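Local atomic coordinates of A151R (African swine fever virus Georgia 2007/1, PDB entry 7CMA), a protein that is a zinc-binding non-structural protein of African swine fever virus, possibly an oxygenase, whose function is not established. Residues 36-44 and 50-58. Residues are numbered along the deposited sequence; the frame is centred on the assembly and turned at random.
Sequences KNIVVSEIS and YKYFTFNDN
Glu42 and Phe53 exchange both of their backbone bonds: Glu42 N gives to Phe53 O at 2.8 Å, and Phe53 N returns to Glu42 O. Ser44 and Lys51 form the next hydrogen-bonded pair, with Ser44 N reaching Lys51 O and Lys51 N reaching Ser44 O. At the other end Phe55 N to Val40 O runs straight at hydrogen (179°), yet the N-H comes from above the carbonyl plane. Several carbonyls take a second, softer contact: the CA-H groups of Ser41 and Ile43 lean on Phe53 O and Lys51 O.

On one face, Glu42 is extended, with CG anti to its backbone N (chi1 179°), which lays the chain alongside the Phe53 ring, Glu42 CD 3.9 Å from Phe53 CD2. Glu42 OE1 meets the edge of the Phe55 ring in plane, 3.5 Å from Phe55 CZ, while Glu42 OE2 accepts from Ser44 OG (2.8 Å) on its anti lone pair. Thr30 OG1 also bonds to that hydroxyl. Val39 CG1 packs 3.8 Å from CD2 of Phe55. Lys51 NZ turns back to Thr49 OG1 and Ile46 O.

The reverse face carries Ser41, Ile43, Tyr52 and Thr54. Ile43 sends its two branches different ways, CG1 to Tyr52 CD1 (3.6 Å) and CG2 to Tyr50 CD1 (3.7 Å); it also touches Ile75 and Ile79 of helix 72-84. Tyr50 OH bonds to Ser72 OG.

Val40 and Ser41 form a classic beta bulge in strand 38-46, both facing Leu33 of strand 30-35. The whole is an antiparallel beta hairpin, its strands 38-46 and 49-55 sitting inside a five-stranded sheet backed by helix 72-84.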
ATOM      1  N   LYS A  36      18.101  18.813  -6.143  1.00 40.54           N
ATOM      2  CA  LYS A  36      17.698  19.325  -7.482  1.00 43.49           C
ATOM      3  C   LYS A  36      18.655  18.771  -8.544  1.00 39.20           C
ATOM      4  O   LYS A  36      18.996  19.512  -9.479  1.00 44.67           O
ATOM      5  CB  LYS A  36      17.679  20.856  -7.473  1.00 52.81           C
ATOM      6  CG  LYS A  36      16.674  21.476  -6.511  1.00 56.24           C
ATOM      7  CD  LYS A  36      16.647  22.990  -6.556  1.00 60.77           C
ATOM      8  CE  LYS A  36      15.471  23.586  -5.809  1.00 64.03           C
ATOM      9  NZ  LYS A  36      14.206  22.873  -6.108  1.00 70.29           N
ATOM     10  N   ASN A  37      18.953  17.471  -8.471  1.00 40.38           N
ATOM     11  CA  ASN A  37      19.680  16.735  -9.533  1.00 40.55           C
ATOM     12  C   ASN A  37      21.080  17.342  -9.682  1.00 40.14           C
ATOM     13  O   ASN A  37      21.624  17.312 -10.799  1.00 47.35           O
ATOM     14  CB  ASN A  37      18.902  16.746 -10.851  1.00 44.61           C
ATOM     15  CG  ASN A  37      19.158  15.517 -11.695  1.00 46.08           C
ATOM     16  OD1 ASN A  37      19.561  14.476 -11.175  1.00 39.36           O
ATOM     17  ND2 ASN A  37      18.932  15.629 -12.992  1.00 40.56           N
ATOM     18  N   ILE A  38      21.672  17.745  -8.556  1.00 42.55           N
ATOM     19  CA  ILE A  38      23.101  18.148  -8.416  1.00 48.19           C
ATOM     20  C   ILE A  38      23.700  17.353  -7.255  1.00 44.86           C
ATOM     21  O   ILE A  38      23.089  17.357  -6.175  1.00 43.83           O
ATOM     22  CB  ILE A  38      23.221  19.669  -8.184  1.00 46.24           C
ATOM     23  CG1 ILE A  38      22.597  20.471  -9.332  1.00 52.28           C
ATOM     24  CG2 ILE A  38      24.667  20.066  -7.935  1.00 49.45           C
ATOM     25  CD1 ILE A  38      22.009  21.797  -8.908  1.00 53.10           C
ATOM     26  N   VAL A  39      24.784  16.613  -7.505  1.00 46.28           N
ATOM     27  CA  VAL A  39      25.499  15.813  -6.468  1.00 44.49           C
ATOM     28  C   VAL A  39      26.072  16.773  -5.422  1.00 41.99           C
ATOM     29  O   VAL A  39      26.819  17.682  -5.809  1.00 47.79           O
ATOM     30  CB  VAL A  39      26.605  14.938  -7.087  1.00 44.76           C
ATOM     31  CG1 VAL A  39      27.367  14.170  -6.019  1.00 48.48           C
ATOM     32  CG2 VAL A  39      26.054  13.993  -8.139  1.00 43.99           C
ATOM     33  N   VAL A  40      25.686  16.610  -4.153  1.00 39.95           N
ATOM     34  CA  VAL A  40      26.101  17.512  -3.040  1.00 41.66           C
ATOM     35  C   VAL A  40      26.949  16.713  -2.047  1.00 45.52           C
ATOM     36  O   VAL A  40      27.777  17.333  -1.360  1.00 44.78           O
ATOM     37  CB  VAL A  40      24.897  18.190  -2.354  1.00 42.56           C
ATOM     38  CG1 VAL A  40      24.227  19.201  -3.273  1.00 45.62           C
ATOM     39  CG2 VAL A  40      23.879  17.184  -1.833  1.00 49.63           C
ATOM     40  N   SER A  41      26.837  15.381  -2.071  1.00 46.25           N
ATOM     41  CA  SER A  41      27.583  14.502  -1.134  1.00 43.85           C
ATOM     42  C   SER A  41      27.755  13.099  -1.725  1.00 42.55           C
ATOM     43  O   SER A  41      27.066  12.766  -2.722  1.00 40.34           O
ATOM     44  CB  SER A  41      26.911  14.448   0.218  1.00 50.92           C
ATOM     45  OG  SER A  41      25.603  14.980   0.156  1.00 69.72           O
ATOM     46  N   GLU A  42      28.574  12.282  -1.058  1.00 39.55           N
ATOM     47  CA  GLU A  42      28.886  10.883  -1.444  1.00 42.95           C
ATOM     48  C   GLU A  42      29.240  10.097  -0.179  1.00 45.52           C
ATOM     49  O   GLU A  42      30.024  10.613   0.637  1.00 47.81           O
ATOM     50  CB  GLU A  42      30.043  10.848  -2.448  1.00 52.36           C
ATOM     51  CG  GLU A  42      30.440   9.439  -2.871  1.00 51.56           C
ATOM     52  CD  GLU A  42      31.606   9.358  -3.846  1.00 55.58           C
ATOM     53  OE1 GLU A  42      31.983  10.401  -4.398  1.00 52.55           O
ATOM     54  OE2 GLU A  42      32.146   8.247  -4.034  1.00 57.18           O
ATOM     55  N   ILE A  43      28.606   8.945   0.016  1.00 41.25           N
ATOM     56  CA  ILE A  43      28.996   7.972   1.070  1.00 42.78           C
ATOM     57  C   ILE A  43      29.466   6.688   0.392  1.00 40.90           C
ATOM     58  O   ILE A  43      28.714   6.154  -0.449  1.00 46.20           O
ATOM     59  CB  ILE A  43      27.838   7.733   2.056  1.00 42.24           C
ATOM     60  CG1 ILE A  43      27.534   9.003   2.856  1.00 47.71           C
ATOM     61  CG2 ILE A  43      28.141   6.555   2.968  1.00 45.49           C
ATOM     62  CD1 ILE A  43      26.070   9.212   3.154  1.00 45.27           C
ATOM     63  N   SER A  44      30.743   6.363   0.567  1.00 46.34           N
ATOM     64  CA  SER A  44      31.388   5.202  -0.095  1.00 48.75           C
ATOM     65  C   SER A  44      32.201   4.414   0.930  1.00 44.56           C
ATOM     66  O   SER A  44      32.855   5.041   1.771  1.00 47.66           O
ATOM     67  CB  SER A  44      32.238   5.650  -1.252  1.00 42.76           C
ATOM     68  OG  SER A  44      31.432   6.223  -2.265  1.00 52.11           O
ATOM     69  N   TYR A  50      33.131   3.640   6.136  1.00 53.46           N
ATOM     70  CA  TYR A  50      32.413   4.565   5.227  1.00 52.88           C
ATOM     71  C   TYR A  50      33.035   5.954   5.347  1.00 51.97           C
ATOM     72  O   TYR A  50      33.436   6.342   6.461  1.00 51.99           O
ATOM     73  CB  TYR A  50      30.921   4.587   5.558  1.00 50.13           C
ATOM     74  CG  TYR A  50      30.152   3.378   5.088  1.00 51.70           C
ATOM     75  CD1 TYR A  50      29.702   3.285   3.783  1.00 50.68           C
ATOM     76  CD2 TYR A  50      29.855   2.336   5.950  1.00 52.64           C
ATOM     77  CE1 TYR A  50      28.986   2.187   3.342  1.00 51.61           C
ATOM     78  CE2 TYR A  50      29.131   1.234   5.528  1.00 53.49           C
ATOM     79  CZ  TYR A  50      28.677   1.169   4.224  1.00 55.48           C
ATOM     80  OH  TYR A  50      27.934   0.103   3.806  1.00 54.63           O
ATOM     81  N   LYS A  51      33.215   6.623   4.205  1.00 52.53           N
ATOM     82  CA  LYS A  51      33.706   8.023   4.119  1.00 50.19           C
ATOM     83  C   LYS A  51      32.600   8.905   3.539  1.00 50.71           C
ATOM     84  O   LYS A  51      31.942   8.474   2.566  1.00 53.67           O
ATOM     85  CB  LYS A  51      34.973   8.090   3.261  1.00 50.68           C
ATOM     86  CG  LYS A  51      36.273   7.886   4.026  1.00 55.00           C
ATOM     87  CD  LYS A  51      36.665   6.436   4.186  1.00 57.77           C
ATOM     88  CE  LYS A  51      38.113   6.262   4.590  1.00 67.09           C
ATOM     89  NZ  LYS A  51      38.371   4.902   5.117  1.00 71.68           N
ATOM     90  N   TYR A  52      32.386  10.072   4.151  1.00 53.41           N
ATOM     91  CA  TYR A  52      31.355  11.064   3.748  1.00 56.67           C
ATOM     92  C   TYR A  52      32.047  12.258   3.083  1.00 55.68           C
ATOM     93  O   TYR A  52      32.701  13.041   3.801  1.00 48.23           O
ATOM     94  CB  TYR A  52      30.527  11.490   4.963  1.00 55.40           C
ATOM     95  CG  TYR A  52      29.494  12.555   4.691  1.00 61.30           C
ATOM     96  CD1 TYR A  52      28.539  12.386   3.700  1.00 56.86           C
ATOM     97  CD2 TYR A  52      29.413  13.692   5.479  1.00 56.37           C
ATOM     98  CE1 TYR A  52      27.567  13.344   3.463  1.00 57.48           C
ATOM     99  CE2 TYR A  52      28.447  14.660   5.255  1.00 57.69           C
ATOM    100  CZ  TYR A  52      27.520  14.485   4.242  1.00 60.61           C
ATOM    101  OH  TYR A  52      26.548  15.419   4.027  1.00 63.91           O
ATOM    102  N   PHE A  53      32.043  12.274   1.744  1.00 56.44           N
ATOM    103  CA  PHE A  53      32.571  13.373   0.892  1.00 49.62           C
ATOM    104  C   PHE A  53      31.460  14.395   0.642  1.00 53.91           C
ATOM    105  O   PHE A  53      30.390  14.009   0.130  1.00 49.98           O
ATOM    106  CB  PHE A  53      33.093  12.830  -0.441  1.00 43.98           C
ATOM    107  CG  PHE A  53      34.016  11.644  -0.332  1.00 49.22           C
ATOM    108  CD1 PHE A  53      35.366  11.817  -0.056  1.00 48.70           C
ATOM    109  CD2 PHE A  53      33.553  10.362  -0.577  1.00 52.66           C
ATOM    110  CE1 PHE A  53      36.217  10.724   0.020  1.00 53.96           C
ATOM    111  CE2 PHE A  53      34.403   9.269  -0.478  1.00 47.23           C
ATOM    112  CZ  PHE A  53      35.728   9.451  -0.159  1.00 47.81           C
ATOM    113  N   THR A  54      31.727  15.664   0.951  1.00 51.27           N
ATOM    114  CA  THR A  54      30.823  16.794   0.614  1.00 56.27           C
ATOM    115  C   THR A  54      31.460  17.627  -0.504  1.00 56.33           C
ATOM    116  O   THR A  54      32.695  17.799  -0.474  1.00 55.59           O
ATOM    117  CB  THR A  54      30.506  17.619   1.866  1.00 58.20           C
ATOM    118  OG1 THR A  54      29.808  16.763   2.772  1.00 55.53           O
ATOM    119  CG2 THR A  54      29.677  18.850   1.575  1.00 68.47           C
ATOM    120  N   PHE A  55      30.668  17.996  -1.518  1.00 51.26           N
ATOM    121  CA  PHE A  55      31.116  18.715  -2.739  1.00 47.35           C
ATOM    122  C   PHE A  55      30.504  20.123  -2.755  1.00 53.96           C
ATOM    123  O   PHE A  55      29.457  20.330  -2.121  1.00 53.05           O
ATOM    124  CB  PHE A  55      30.731  17.932  -3.996  1.00 48.92           C
ATOM    125  CG  PHE A  55      31.212  16.502  -4.029  1.00 58.70           C
ATOM    126  CD1 PHE A  55      32.552  16.203  -4.235  1.00 62.73           C
ATOM    127  CD2 PHE A  55      30.317  15.451  -3.907  1.00 59.87           C
ATOM    128  CE1 PHE A  55      32.984  14.886  -4.303  1.00 59.18           C
ATOM    129  CE2 PHE A  55      30.753  14.136  -3.970  1.00 56.81           C
ATOM    130  CZ  PHE A  55      32.084  13.856  -4.166  1.00 59.66           C
ATOM    131  N   ASN A  56      31.121  21.049  -3.499  1.00 58.85           N
ATOM    132  CA  ASN A  56      30.534  22.387  -3.783  1.00 65.55           C
ATOM    133  C   ASN A  56      29.891  22.367  -5.178  1.00 65.47           C
ATOM    134  O   ASN A  56      29.809  21.272  -5.776  1.00 58.01           O
ATOM    135  CB  ASN A  56      31.565  23.512  -3.627  1.00 64.96           C
ATOM    136  CG  ASN A  56      32.691  23.466  -4.640  1.00 67.10           C
ATOM    137  OD1 ASN A  56      32.643  22.711  -5.611  1.00 68.14           O
ATOM    138  ND2 ASN A  56      33.715  24.273  -4.417  1.00 67.21           N
ATOM    139  N   ASP A  57      29.293  23.491  -5.582  1.00 71.62           N
ATOM    140  CA  ASP A  57      28.534  23.626  -6.853  1.00 73.77           C
ATOM    141  C   ASP A  57      29.493  23.424  -8.035  1.00 76.45           C
ATOM    142  O   ASP A  57      29.008  23.072  -9.128  1.00 87.87           O
ATOM    143  CB  ASP A  57      27.820  24.976  -6.928  1.00 74.78           C
ATOM    144  CG  ASP A  57      28.761  26.167  -6.885  1.00 88.59           C
ATOM    145  OD1 ASP A  57      29.556  26.251  -5.927  1.00 91.23           O
ATOM    146  OD2 ASP A  57      28.702  26.993  -7.818  1.00111.68           O
ATOM    147  N   ASN A  58      30.805  23.557  -7.793  1.00 70.20           N
ATOM    148  CA  ASN A  58      31.861  23.350  -8.820  1.00 61.62           C
ATOM    149  C   ASN A  58      32.334  21.892  -8.779  1.00 65.86           C
ATOM    150  O   ASN A  58      33.340  21.573  -9.455  1.00 56.70           O
ATOM    151  CB  ASN A  58      33.037  24.314  -8.631  1.00 65.62           C
ATOM    152  CG  ASN A  58      33.727  24.655  -9.935  1.00 74.15           C
ATOM    153  OD1 ASN A  58      34.797  24.129 -10.235  1.00 77.23           O
ATOM    154  ND2 ASN A  58      33.086  25.477 -10.750  1.00 86.04           N
TER